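Uroporphyrinogen III cosynthase (HemD) (Helicobacter pylori, PDB 3P9Z) probably catalyses the cyclisation of linear hydroxymethylbilane to the macrocycle uroporphyrinogen III, a step of porphyrin biosynthesis. Local coordinates at residues 7-12 and 18-23; 142-147 and 169-174; 156-161 and 178-183; 189-194 and 215-220. All blocks are in the same frame, centred on the assembly; numbering follows the deposited sequence.

Contact 1. Residues 7-12 and 18-23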
loop_
_atom_site.group_PDB
_atom_site.type_symbol
_atom_site.label_atom_id
_atom_site.label_comp_id
_atom_site.label_asym_id
_atom_site.label_seq_id
_atom_site.Cartn_x
_atom_site.Cartn_y
_atom_site.Cartn_z
ATOM N N ILE A 7 1.002 2.578 22.952
ATOM C CA ILE A 7 0.427 2.264 21.650
ATOM C C ILE A 7 1.442 2.583 20.529
ATOM O O ILE A 7 1.893 3.734 20.384
ATOM C CB ILE A 7 -0.909 3.003 21.453
ATOM C CG1 ILE A 7 -1.950 2.497 22.460
ATOM C CG2 ILE A 7 -1.427 2.875 20.004
ATOM C CD1 ILE A 7 -3.189 3.389 22.609
ATOM N N VAL A 8 1.800 1.555 19.759
ATOM C CA VAL A 8 2.784 1.676 18.676
ATOM C C VAL A 8 2.185 1.305 17.305
ATOM O O VAL A 8 1.613 0.228 17.133
ATOM C CB VAL A 8 4.030 0.803 18.962
ATOM C CG1 VAL A 8 5.139 1.057 17.946
ATOM C CG2 VAL A 8 4.555 1.064 20.361
ATOM N N TRP A 9 2.332 2.211 16.336
ATOM C CA TRP A 9 1.899 1.978 14.963
ATOM C C TRP A 9 3.029 1.306 14.189
ATOM O O TRP A 9 4.187 1.747 14.238
ATOM C CB TRP A 9 1.556 3.302 14.282
ATOM C CG TRP A 9 0.406 4.056 14.897
ATOM C CD1 TRP A 9 0.471 4.956 15.913
ATOM C CD2 TRP A 9 -0.975 3.974 14.517
ATOM N NE1 TRP A 9 -0.787 5.460 16.196
ATOM C CE2 TRP A 9 -1.691 4.867 15.349
ATOM C CE3 TRP A 9 -1.671 3.251 13.540
ATOM C CZ2 TRP A 9 -3.077 5.044 15.244
ATOM C CZ3 TRP A 9 -3.050 3.436 13.423
ATOM C CH2 TRP A 9 -3.736 4.321 14.278
ATOM N N VAL A 10 2.691 0.236 13.479
ATOM C CA VAL A 10 3.604 -0.437 12.576
ATOM C C VAL A 10 2.964 -0.223 11.208
ATOM O O VAL A 10 2.001 -0.902 10.837
ATOM C CB VAL A 10 3.751 -1.950 12.912
ATOM C CG1 VAL A 10 4.852 -2.587 12.069
ATOM C CG2 VAL A 10 4.038 -2.162 14.413
ATOM N N HIS A 11 3.505 0.745 10.470
ATOM C CA HIS A 11 2.780 1.396 9.386
ATOM C C HIS A 11 3.790 2.142 8.479
ATOM O O HIS A 11 5.001 2.135 8.729
ATOM C CB HIS A 11 1.754 2.352 10.033
ATOM C CG HIS A 11 0.936 3.147 9.064
ATOM N ND1 HIS A 11 0.227 2.573 8.033
ATOM C CD2 HIS A 11 0.704 4.483 8.984
ATOM C CE1 HIS A 11 -0.407 3.518 7.358
ATOM N NE2 HIS A 11 -0.124 4.688 7.909
ATOM N N SER A 12 3.302 2.767 7.422
ATOM C CA SER A 12 4.203 3.389 6.428
ATOM C C SER A 12 4.501 4.869 6.699
ATOM O O SER A 12 5.401 5.447 6.087
ATOM C CB SER A 12 3.613 3.236 5.032
ATOM O OG SER A 12 2.267 3.673 5.053
ATOM N N TYR A 18 2.195 9.465 18.369
ATOM C CA TYR A 18 2.386 8.054 18.728
ATOM C C TYR A 18 3.687 7.522 18.154
ATOM O O TYR A 18 4.037 7.831 17.011
ATOM C CB TYR A 18 1.214 7.191 18.224
ATOM C CG TYR A 18 -0.085 7.441 18.959
ATOM C CD1 TYR A 18 -0.395 6.735 20.123
ATOM C CD2 TYR A 18 -0.992 8.381 18.497
ATOM C CE1 TYR A 18 -1.580 6.967 20.813
ATOM C CE2 TYR A 18 -2.190 8.623 19.169
ATOM C CZ TYR A 18 -2.472 7.916 20.332
ATOM O OH TYR A 18 -3.651 8.152 21.004
ATOM N N LYS A 19 4.379 6.698 18.935
ATOM C CA LYS A 19 5.518 5.936 18.428
ATOM C C LYS A 19 5.083 5.178 17.147
ATOM O O LYS A 19 4.018 4.543 17.103
ATOM C CB LYS A 19 6.033 4.995 19.534
ATOM C CG LYS A 19 7.184 4.040 19.133
ATOM C CD LYS A 19 7.769 3.323 20.374
ATOM C CE LYS A 19 8.794 2.229 19.999
ATOM N NZ LYS A 19 10.041 2.800 19.371
ATOM N N THR A 20 5.884 5.293 16.098
ATOM C CA THR A 20 5.616 4.592 14.849
ATOM C C THR A 20 6.861 3.859 14.334
ATOM O O THR A 20 7.940 4.443 14.227
ATOM C CB THR A 20 5.080 5.540 13.756
ATOM O OG1 THR A 20 3.866 6.164 14.205
ATOM C CG2 THR A 20 4.775 4.768 12.452
ATOM N N LEU A 21 6.690 2.586 13.993
ATOM C CA LEU A 21 7.760 1.798 13.388
ATOM C C LEU A 21 7.559 1.775 11.875
ATOM O O LEU A 21 6.569 1.220 11.390
ATOM C CB LEU A 21 7.750 0.372 13.954
ATOM C CG LEU A 21 8.577 0.033 15.213
ATOM C CD1 LEU A 21 8.382 1.034 16.341
ATOM C CD2 LEU A 21 8.259 -1.374 15.723
ATOM N N ILE A 22 8.479 2.393 11.138
ATOM C CA ILE A 22 8.419 2.394 9.673
ATOM C C ILE A 22 9.554 1.499 9.212
ATOM O O ILE A 22 10.716 1.933 9.091
ATOM C CB ILE A 22 8.545 3.828 9.073
ATOM C CG1 ILE A 22 7.449 4.748 9.636
ATOM C CG2 ILE A 22 8.516 3.801 7.491
ATOM C CD1 ILE A 22 7.716 6.263 9.402
ATOM N N LEU A 23 9.217 0.238 8.964
ATOM C CA LEU A 23 10.234 -0.774 8.721
ATOM C C LEU A 23 10.431 -1.127 7.250
ATOM O O LEU A 23 11.330 -1.897 6.907
ATOM C CB LEU A 23 9.883 -2.034 9.493
ATOM C CG LEU A 23 9.609 -1.840 10.988
ATOM C CD1 LEU A 23 9.141 -3.153 11.560
ATOM C CD2 LEU A 23 10.857 -1.343 11.684
HETATM O O HOH W 1 3.277 5.866 21.279
#
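W9 and Y18 meet at the head of a parallel strand pair in an alpha/beta domain. The edge of the W9 five-membered ring points at the face of the Y18 ring in an offset edge-to-face pair. The ring centroids are 5.3 Å apart and the planes stand at 77°. W9 CD1 also comes within 3.3 Å of Y18 CB, which lies at the edge of the indole near its plane. W9 CG is anti to the carbonyl carbon (chi1 -63°), and this swings the indole back toward Y18. Y18 CD1 meets I7 CB alongside.

The side chains of V8, V10 and L21 are on the other face of the sheet. There V8 CG1 touches L21 CD1 at 3.6 Å. K19 starts beside V8, but its end leads away to weak bonds with the carbonyls of A156 and L157.

The backbones pair V10 with L21 and W9 with T20. W9 N donates to K19 O at 3.0 Å. L21 N donates to W9 O at 2.7 Å. H11 N then donates to L21 O. T20 OG1 folds back to the Y18 carbonyl, from above its plane, and also bonds I15 N in the connecting loop.

Further out, strand 164-167 pairs with the far side of strand 7-10. Helix 214-223 packs on the W9 face, and helix 170-179 on the V10 and L21 face. H11 ND1 is bonded to T168 OG1. At the start of the pair, beside Y18, a water donates to I7 O at 2.7 Å and accepts from K19 N at 2.7 Å.

Contact 2. Residues 142-147 and 169-174; sequences YENKLK and AISHAK
N144 reaches from strand 135-146 to S171 in the first turn of helix 170-179, and this one pair makes the contact. Y142 and E143, which come before it, serve the sheet, as K145 does after it; the three pair by backbone with K119, C27 and E25 in turn.

At N144 the side chain turns to the helix. CG is anti to the backbone N (chi1 -178°), which carries the amide toward the helix. Its nitrogen end does the touching. N144 ND2 lies 3.2 Å from S171 OG and 3.3 Å from S171 CB. The backbones stay well apart, with N144 CA 8.0 Å from S171 CA. S171 OG sits between its own backbone N and carbonyl carbon (chi1 63°). In this position it also stands 3.8 Å above the plane of the H172 ring, over its centre. The N144 side chain also touches N24 and F26 of strand 19-28.

Past K145, L146 packs on A175, H178 and Y179 in the later turns of the helix, while K147 bonds I22 O through NZ and receives the Y179 hydroxyl at its carbonyl.

On the helix side, A169 takes the N-cap position, and K174 N bonds I170 O at 2.8 Å in the first turn. The contact is small and lies at the surface, burying 78 Å² in all. It is set where strands 19-28 and 135-146 run side by side, antiparallel, as the two-stranded connection between the two alpha/beta domains of the uroporphyrinogen-III synthase fold.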
loop_
_atom_site.group_PDB
_atom_site.type_symbol
_atom_site.label_atom_id
_atom_site.label_comp_id
_atom_site.label_asym_id
_atom_site.label_seq_id
_atom_site.Cartn_x
_atom_site.Cartn_y
_atom_site.Cartn_z
ATOM N N TYR A 142 7.199 0.215 -8.860
ATOM C CA TYR A 142 7.666 0.318 -7.474
ATOM C C TYR A 142 7.702 -1.026 -6.771
ATOM O O TYR A 142 7.086 -1.994 -7.223
ATOM C CB TYR A 142 6.854 1.353 -6.658
ATOM C CG TYR A 142 5.521 0.837 -6.175
ATOM C CD1 TYR A 142 4.405 0.877 -7.006
ATOM C CD2 TYR A 142 5.371 0.289 -4.896
ATOM C CE1 TYR A 142 3.175 0.398 -6.595
ATOM C CE2 TYR A 142 4.115 -0.209 -4.467
ATOM C CZ TYR A 142 3.031 -0.134 -5.330
ATOM O OH TYR A 142 1.794 -0.605 -4.963
ATOM N N GLU A 143 8.447 -1.054 -5.663
ATOM C CA GLU A 143 8.514 -2.208 -4.788
ATOM C C GLU A 143 8.521 -1.732 -3.339
ATOM O O GLU A 143 9.177 -0.736 -2.999
ATOM C CB GLU A 143 9.766 -3.025 -5.087
ATOM C CG GLU A 143 9.787 -4.370 -4.393
ATOM C CD GLU A 143 11.060 -5.160 -4.647
ATOM O OE1 GLU A 143 11.995 -4.631 -5.284
ATOM O OE2 GLU A 143 11.121 -6.326 -4.202
ATOM N N ASN A 144 7.756 -2.426 -2.501
ATOM C CA ASN A 144 7.726 -2.160 -1.074
ATOM C C ASN A 144 8.689 -3.147 -0.442
ATOM O O ASN A 144 8.454 -4.357 -0.461
ATOM C CB ASN A 144 6.305 -2.322 -0.516
ATOM C CG ASN A 144 6.217 -1.999 0.971
ATOM O OD1 ASN A 144 6.960 -1.161 1.492
ATOM N ND2 ASN A 144 5.290 -2.665 1.663
ATOM N N LYS A 145 9.782 -2.619 0.092
ATOM C CA LYS A 145 10.945 -3.413 0.457
ATOM C C LYS A 145 11.310 -3.234 1.938
ATOM O O LYS A 145 11.211 -2.128 2.478
ATOM C CB LYS A 145 12.123 -2.917 -0.386
ATOM C CG LYS A 145 13.122 -3.962 -0.767
ATOM C CD LYS A 145 14.008 -3.432 -1.895
ATOM C CE LYS A 145 15.203 -4.343 -2.139
ATOM N NZ LYS A 145 16.239 -4.142 -1.084
ATOM N N LEU A 146 11.783 -4.313 2.559
ATOM C CA LEU A 146 12.283 -4.281 3.939
ATOM C C LEU A 146 13.481 -3.342 4.104
ATOM O O LEU A 146 14.439 -3.442 3.356
ATOM C CB LEU A 146 12.688 -5.691 4.392
ATOM C CG LEU A 146 13.219 -5.781 5.830
ATOM C CD1 LEU A 146 12.094 -5.522 6.832
ATOM C CD2 LEU A 146 13.912 -7.122 6.119
ATOM N N LYS A 147 13.430 -2.449 5.090
ATOM C CA LYS A 147 14.594 -1.605 5.414
ATOM C C LYS A 147 15.751 -2.435 5.967
ATOM O O LYS A 147 15.544 -3.476 6.600
ATOM C CB LYS A 147 14.252 -0.529 6.444
ATOM C CG LYS A 147 13.376 0.570 5.944
ATOM C CD LYS A 147 13.201 1.639 7.023
ATOM C CE LYS A 147 12.368 2.782 6.493
ATOM N NZ LYS A 147 12.139 3.803 7.556
ATOM N N ALA A 169 -0.856 -3.502 7.591
ATOM C CA ALA A 169 -0.740 -4.317 6.375
ATOM C C ALA A 169 0.136 -5.522 6.687
ATOM O O ALA A 169 0.854 -5.517 7.684
ATOM C CB ALA A 169 -0.127 -3.503 5.222
ATOM N N ILE A 170 0.058 -6.552 5.851
ATOM C CA ILE A 170 0.907 -7.735 5.980
ATOM C C ILE A 170 2.402 -7.387 5.924
ATOM O O ILE A 170 3.194 -7.892 6.725
ATOM C CB ILE A 170 0.574 -8.822 4.904
ATOM C CG1 ILE A 170 -0.808 -9.439 5.168
ATOM C CG2 ILE A 170 1.679 -9.919 4.846
ATOM C CD1 ILE A 170 -1.322 -10.327 4.030
ATOM N N SER A 171 2.792 -6.538 4.983
ATOM C CA SER A 171 4.210 -6.185 4.827
ATOM C C SER A 171 4.794 -5.685 6.159
ATOM O O SER A 171 5.936 -6.009 6.519
ATOM C CB SER A 171 4.359 -5.106 3.753
ATOM O OG SER A 171 3.690 -3.913 4.165
ATOM N N HIS A 172 3.994 -4.928 6.904
ATOM C CA HIS A 172 4.409 -4.402 8.196
ATOM C C HIS A 172 4.554 -5.461 9.297
ATOM O O HIS A 172 5.510 -5.429 10.077
ATOM C CB HIS A 172 3.447 -3.291 8.624
ATOM C CG HIS A 172 3.458 -2.128 7.689
ATOM N ND1 HIS A 172 2.310 -1.571 7.166
ATOM C CD2 HIS A 172 4.492 -1.442 7.148
ATOM C CE1 HIS A 172 2.637 -0.583 6.351
ATOM N NE2 HIS A 172 3.955 -0.480 6.331
ATOM N N ALA A 173 3.605 -6.397 9.350
ATOM C CA ALA A 173 3.709 -7.552 10.227
ATOM C C ALA A 173 4.955 -8.379 9.902
ATOM O O ALA A 173 5.731 -8.732 10.791
ATOM C CB ALA A 173 2.456 -8.411 10.120
ATOM N N LYS A 174 5.141 -8.673 8.621
ATOM C CA LYS A 174 6.297 -9.424 8.150
ATOM C C LYS A 174 7.622 -8.761 8.572
ATOM O O LYS A 174 8.510 -9.423 9.112
ATOM C CB LYS A 174 6.218 -9.594 6.623
ATOM C CG LYS A 174 7.240 -10.554 6.043
ATOM C CD LYS A 174 6.886 -10.919 4.591
ATOM C CE LYS A 174 7.947 -11.844 3.988
ATOM N NZ LYS A 174 9.185 -11.087 3.566
#

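Contact 3. Residues 156-161 and 178-183; sequences ALKPKE and HYFEFL
K158 and F180 meet where two helices of the alpha/beta domain end. Each is the first residue to leave helical geometry, K158 after helix 151-157 and F180 after helix 170-179. The two chains then run on almost parallel, 11° apart end to end, toward strands 164-167 and 187-190.

K158 CB lies 4.0 Å from F180 CE1. CG is anti to the backbone N (chi1 -173°), and the chain stays extended through CD and CE. It bends only at its last torsion (68°). NZ then gives hydrogen bonds to two waters, at 2.8 Å and 2.6 Å. The first water donates to E181 O. The second accepts from E181 N as well as from the lysine. The ammonium is thus tied to the E181 backbone through water. The E181 carboxylate is near but not in contact, and it may add some attraction.

The F180 ring packs against the end of helix 151-157. Its CE1 meets K158 CA at 3.8 Å, and its CZ meets L157 CB at 4.0 Å. The ring also meets that of F176 in the last turns of helix 170-179.

At the far end E161 and L183 run roughly perpendicular to one another. E161 OE1 is bonded to N185 ND2; L183 CD1 lies 3.8 Å from E161 CD and also near E161 OE2.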
loop_
_atom_site.group_PDB
_atom_site.type_symbol
_atom_site.label_atom_id
_atom_site.label_comp_id
_atom_site.label_asym_id
_atom_site.label_seq_id
_atom_site.Cartn_x
_atom_site.Cartn_y
_atom_site.Cartn_z
ATOM N N ALA A 156 16.609 1.313 19.196
ATOM C CA ALA A 156 15.744 2.495 19.326
ATOM C C ALA A 156 14.274 2.215 18.960
ATOM O O ALA A 156 13.349 2.851 19.478
ATOM C CB ALA A 156 16.286 3.628 18.474
ATOM N N LEU A 157 14.055 1.263 18.061
ATOM C CA LEU A 157 12.707 0.986 17.592
ATOM C C LEU A 157 12.012 -0.126 18.379
ATOM O O LEU A 157 10.801 -0.287 18.258
ATOM C CB LEU A 157 12.723 0.651 16.100
ATOM C CG LEU A 157 13.176 1.765 15.149
ATOM C CD1 LEU A 157 13.530 1.176 13.802
ATOM C CD2 LEU A 157 12.112 2.855 15.006
ATOM N N LYS A 158 12.762 -0.893 19.173
ATOM C CA LYS A 158 12.168 -2.014 19.899
ATOM C C LYS A 158 11.064 -1.476 20.829
ATOM O O LYS A 158 11.315 -0.575 21.631
ATOM C CB LYS A 158 13.226 -2.789 20.689
ATOM C CG LYS A 158 12.723 -4.082 21.361
ATOM C CD LYS A 158 13.873 -4.796 22.089
ATOM C CE LYS A 158 13.415 -6.031 22.868
ATOM N NZ LYS A 158 12.958 -7.176 22.007
ATOM N N PRO A 159 9.834 -2.014 20.706
ATOM C CA PRO A 159 8.741 -1.537 21.570
ATOM C C PRO A 159 9.046 -1.809 23.042
ATOM O O PRO A 159 9.772 -2.739 23.348
ATOM C CB PRO A 159 7.535 -2.381 21.130
ATOM C CG PRO A 159 7.896 -2.917 19.773
ATOM C CD PRO A 159 9.399 -3.102 19.812
ATOM N N LYS A 160 8.512 -1.000 23.944
ATOM C CA LYS A 160 8.593 -1.340 25.359
ATOM C C LYS A 160 7.726 -2.590 25.591
ATOM O O LYS A 160 6.820 -2.914 24.804
ATOM C CB LYS A 160 8.128 -0.166 26.233
ATOM N N GLU A 161 8.006 -3.301 26.669
ATOM C CA GLU A 161 7.190 -4.444 27.020
ATOM C C GLU A 161 5.736 -4.018 27.263
ATOM O O GLU A 161 5.472 -2.862 27.612
ATOM C CB GLU A 161 7.803 -5.167 28.210
ATOM C CG GLU A 161 9.221 -5.690 27.879
ATOM C CD GLU A 161 9.515 -7.044 28.506
ATOM O OE1 GLU A 161 8.675 -7.525 29.314
ATOM O OE2 GLU A 161 10.588 -7.622 28.189
ATOM N N HIS A 178 10.500 -10.035 11.193
ATOM C CA HIS A 178 11.895 -10.157 10.760
ATOM C C HIS A 178 12.853 -9.643 11.830
ATOM O O HIS A 178 13.877 -10.260 12.084
ATOM C CB HIS A 178 12.146 -9.433 9.431
ATOM C CG HIS A 178 13.543 -9.601 8.917
ATOM N ND1 HIS A 178 13.882 -10.534 7.959
ATOM C CD2 HIS A 178 14.700 -8.989 9.271
ATOM C CE1 HIS A 178 15.182 -10.470 7.728
ATOM N NE2 HIS A 178 15.703 -9.546 8.517
ATOM N N TYR A 179 12.522 -8.523 12.466
ATOM C CA TYR A 179 13.478 -7.867 13.355
ATOM C C TYR A 179 13.287 -8.114 14.847
ATOM O O TYR A 179 14.247 -8.058 15.608
ATOM C CB TYR A 179 13.481 -6.361 13.110
ATOM C CG TYR A 179 14.272 -5.925 11.890
ATOM C CD1 TYR A 179 15.659 -6.078 11.844
ATOM C CD2 TYR A 179 13.639 -5.322 10.798
ATOM C CE1 TYR A 179 16.393 -5.680 10.728
ATOM C CE2 TYR A 179 14.379 -4.896 9.668
ATOM C CZ TYR A 179 15.743 -5.075 9.647
ATOM O OH TYR A 179 16.483 -4.671 8.546
ATOM N N PHE A 180 12.052 -8.354 15.266
ATOM C CA PHE A 180 11.718 -8.334 16.682
ATOM C C PHE A 180 10.941 -9.560 17.107
ATOM O O PHE A 180 10.035 -10.015 16.396
ATOM C CB PHE A 180 10.882 -7.085 17.007
ATOM C CG PHE A 180 11.536 -5.787 16.607
ATOM C CD1 PHE A 180 12.682 -5.327 17.267
ATOM C CD2 PHE A 180 11.006 -5.016 15.568
ATOM C CE1 PHE A 180 13.278 -4.131 16.906
ATOM C CE2 PHE A 180 11.599 -3.822 15.211
ATOM C CZ PHE A 180 12.735 -3.380 15.877
ATOM N N GLU A 181 11.285 -10.082 18.273
ATOM C CA GLU A 181 10.502 -11.125 18.917
ATOM C C GLU A 181 9.118 -10.554 19.243
ATOM O O GLU A 181 8.986 -9.414 19.693
ATOM C CB GLU A 181 11.224 -11.578 20.200
ATOM C CG GLU A 181 10.566 -12.716 20.992
ATOM C CD GLU A 181 11.256 -13.010 22.356
ATOM O OE1 GLU A 181 12.139 -12.228 22.799
ATOM O OE2 GLU A 181 10.897 -14.022 23.002
ATOM N N PHE A 182 8.084 -11.332 18.963
ATOM C CA PHE A 182 6.772 -10.980 19.417
ATOM C C PHE A 182 6.601 -11.568 20.813
ATOM O O PHE A 182 6.365 -12.773 20.989
ATOM C CB PHE A 182 5.659 -11.448 18.474
ATOM C CG PHE A 182 4.341 -10.780 18.756
ATOM C CD1 PHE A 182 3.491 -11.274 19.754
ATOM C CD2 PHE A 182 3.969 -9.630 18.068
ATOM C CE1 PHE A 182 2.297 -10.652 20.035
ATOM C CE2 PHE A 182 2.776 -8.997 18.354
ATOM C CZ PHE A 182 1.930 -9.508 19.339
ATOM N N LEU A 183 6.752 -10.689 21.794
ATOM C CA LEU A 183 6.595 -11.022 23.200
ATOM C C LEU A 183 5.150 -11.400 23.483
ATOM O O LEU A 183 4.219 -10.816 22.915
ATOM C CB LEU A 183 6.997 -9.819 24.059
ATOM C CG LEU A 183 8.406 -9.246 23.922
ATOM C CD1 LEU A 183 8.609 -8.137 24.946
ATOM C CD2 LEU A 183 9.510 -10.323 24.079
HETATM O O HOH W 2 10.479 -7.504 20.661
HETATM O O HOH W 3 13.469 -8.688 19.943
#

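Contact 4. Residues 189-194 and 215-220; sequences ISIGNT and EACLEL
I189 lays its CD1 over L220 of helix 214-223, 3.8 Å from L220 CG. The two side chains lie alongside, pointing contrary ways. The other branch takes part too, with I189 CG2 at 3.9 Å from L220 CD2. With CG1 anti to the carbonyl carbon (chi1 -67°) and the chain extended beyond it (chi2 -173°), CD1 reaches the helix. CD1 also comes to 4.1 Å from C217 O, one turn earlier. C217 and L220 are three residues apart, so both turn to the same side of the helix.

Two residues on, I191 meets the thiol of C217. The sulfur touches the backbone as well as the side chain. C217 SG is 3.7 Å from I191 CA and 3.8 Å from I191 CG1. Here the strand has ended: I191 has left extended geometry, and G192 takes the N-cap position of the next helix. The sulfur therefore packs against the turn that joins the two. All are apolar or van der Waals contacts.

The strand is held from both sides. I189 and I191 bond by their backbones to strand 164-167, I189 through L165 and F167, and I191 through F167. S190 bonds Y207 and A209 on the other side. Its side chain points away from helix 214-223, packs on helix 193-201, and bonds S206 OG through its hydroxyl. Strand 187-190 is thus sandwiched between two helices, one on each face of the sheet. Helix 214-223 reaches beyond it, through C217, to I166 of strand 164-167 and W9 of strand 7-10.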
loop_
_atom_site.group_PDB
_atom_site.type_symbol
_atom_site.label_atom_id
_atom_site.label_comp_id
_atom_site.label_asym_id
_atom_site.label_seq_id
_atom_site.Cartn_x
_atom_site.Cartn_y
_atom_site.Cartn_z
ATOM N N ILE A 189 -2.874 -5.590 17.121
ATOM C CA ILE A 189 -4.088 -5.148 16.493
ATOM C C ILE A 189 -3.907 -5.213 14.978
ATOM O O ILE A 189 -2.872 -4.801 14.452
ATOM C CB ILE A 189 -4.447 -3.706 16.953
ATOM C CG1 ILE A 189 -4.810 -3.741 18.451
ATOM C CG2 ILE A 189 -5.553 -3.108 16.065
ATOM C CD1 ILE A 189 -5.352 -2.443 19.014
ATOM N N SER A 190 -4.920 -5.737 14.289
ATOM C CA SER A 190 -4.891 -5.825 12.843
ATOM C C SER A 190 -5.928 -4.909 12.256
ATOM O O SER A 190 -7.063 -4.850 12.752
ATOM C CB SER A 190 -5.198 -7.260 12.410
ATOM O OG SER A 190 -4.141 -8.117 12.793
ATOM N N ILE A 191 -5.554 -4.214 11.182
ATOM C CA ILE A 191 -6.506 -3.338 10.480
ATOM C C ILE A 191 -7.695 -4.116 9.879
ATOM O O ILE A 191 -8.831 -3.620 9.843
ATOM C CB ILE A 191 -5.791 -2.485 9.378
ATOM C CG1 ILE A 191 -6.692 -1.315 8.922
ATOM C CG2 ILE A 191 -5.328 -3.382 8.219
ATOM C CD1 ILE A 191 -5.916 -0.078 8.350
ATOM N N GLY A 192 -7.436 -5.336 9.413
ATOM C CA GLY A 192 -8.478 -6.179 8.804
ATOM C C GLY A 192 -8.004 -7.623 8.825
ATOM O O GLY A 192 -6.878 -7.892 9.271
ATOM N N ASN A 193 -8.842 -8.545 8.334
ATOM C CA ASN A 193 -8.555 -9.980 8.502
ATOM C C ASN A 193 -7.389 -10.501 7.673
ATOM O O ASN A 193 -6.759 -11.474 8.052
ATOM C CB ASN A 193 -9.816 -10.875 8.387
ATOM C CG ASN A 193 -10.551 -10.759 7.029
ATOM O OD1 ASN A 193 -10.020 -10.273 6.012
ATOM N ND2 ASN A 193 -11.792 -11.222 7.026
ATOM N N THR A 194 -7.075 -9.865 6.550
ATOM C CA THR A 194 -5.936 -10.344 5.779
ATOM C C THR A 194 -4.659 -10.208 6.609
ATOM O O THR A 194 -3.836 -11.123 6.653
ATOM C CB THR A 194 -5.785 -9.653 4.406
ATOM O OG1 THR A 194 -5.549 -8.266 4.605
ATOM C CG2 THR A 194 -7.038 -9.824 3.570
ATOM N N GLU A 215 -8.343 5.088 11.927
ATOM C CA GLU A 215 -9.192 5.600 12.995
ATOM C C GLU A 215 -9.781 4.485 13.859
ATOM O O GLU A 215 -9.715 4.550 15.090
ATOM C CB GLU A 215 -10.313 6.485 12.426
ATOM C CG GLU A 215 -9.813 7.790 11.776
ATOM C CD GLU A 215 -9.465 7.675 10.278
ATOM O OE1 GLU A 215 -9.320 6.556 9.737
ATOM O OE2 GLU A 215 -9.334 8.737 9.635
ATOM N N ALA A 216 -10.351 3.468 13.220
ATOM C CA ALA A 216 -10.874 2.310 13.946
ATOM C C ALA A 216 -9.785 1.515 14.677
ATOM O O ALA A 216 -10.054 0.947 15.735
ATOM C CB ALA A 216 -11.685 1.394 13.013
ATOM N N CYS A 217 -8.566 1.485 14.137
ATOM C CA CYS A 217 -7.447 0.833 14.818
ATOM C C CYS A 217 -7.111 1.529 16.141
ATOM O O CYS A 217 -6.758 0.883 17.135
ATOM C CB CYS A 217 -6.186 0.833 13.950
ATOM S SG CYS A 217 -6.216 -0.255 12.520
ATOM N N LEU A 218 -7.151 2.857 16.129
ATOM C CA LEU A 218 -6.855 3.606 17.340
ATOM C C LEU A 218 -7.969 3.469 18.395
ATOM O O LEU A 218 -7.668 3.332 19.590
ATOM C CB LEU A 218 -6.557 5.077 17.027
ATOM C CG LEU A 218 -6.099 5.919 18.219
ATOM C CD1 LEU A 218 -4.853 5.311 18.906
ATOM C CD2 LEU A 218 -5.848 7.378 17.784
ATOM N N GLU A 219 -9.231 3.496 17.959
ATOM C CA GLU A 219 -10.341 3.296 18.893
ATOM C C GLU A 219 -10.125 1.981 19.628
ATOM O O GLU A 219 -10.168 1.937 20.848
ATOM C CB GLU A 219 -11.708 3.286 18.189
ATOM C CG GLU A 219 -12.191 4.628 17.718
ATOM C CD GLU A 219 -12.581 5.569 18.861
ATOM O OE1 GLU A 219 -12.986 5.091 19.962
ATOM O OE2 GLU A 219 -12.495 6.796 18.642
ATOM N N LEU A 220 -9.849 0.926 18.871
ATOM C CA LEU A 220 -9.592 -0.384 19.453
ATOM C C LEU A 220 -8.392 -0.339 20.402
ATOM O O LEU A 220 -8.494 -0.804 21.538
ATOM C CB LEU A 220 -9.402 -1.451 18.363
ATOM C CG LEU A 220 -9.116 -2.909 18.789
ATOM C CD1 LEU A 220 -10.135 -3.442 19.806
ATOM C CD2 LEU A 220 -9.079 -3.807 17.547
#

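Contacts 1 and 4 are partly buried and share one sheet, with helix 214-223 packing on the W9 side of contact 1. Contacts 2 and 3 are surface contacts at opposite ends of helix 170-179. Their chemistry follows their place. Contact 1 joins neighbouring strands by backbone bonds, with side chains packed on both faces. Contact 4 joins helix to sheet through apolar side chains and a sulfur. Contact 2 is a single polar pair, whereas contact 3 mixes apolar packing with water bridges. K147 O meets the Y179 hydroxyl between contacts 2 and 3. Contacts 3 and 4 do not touch; their nearest atoms are about 7 Å apart.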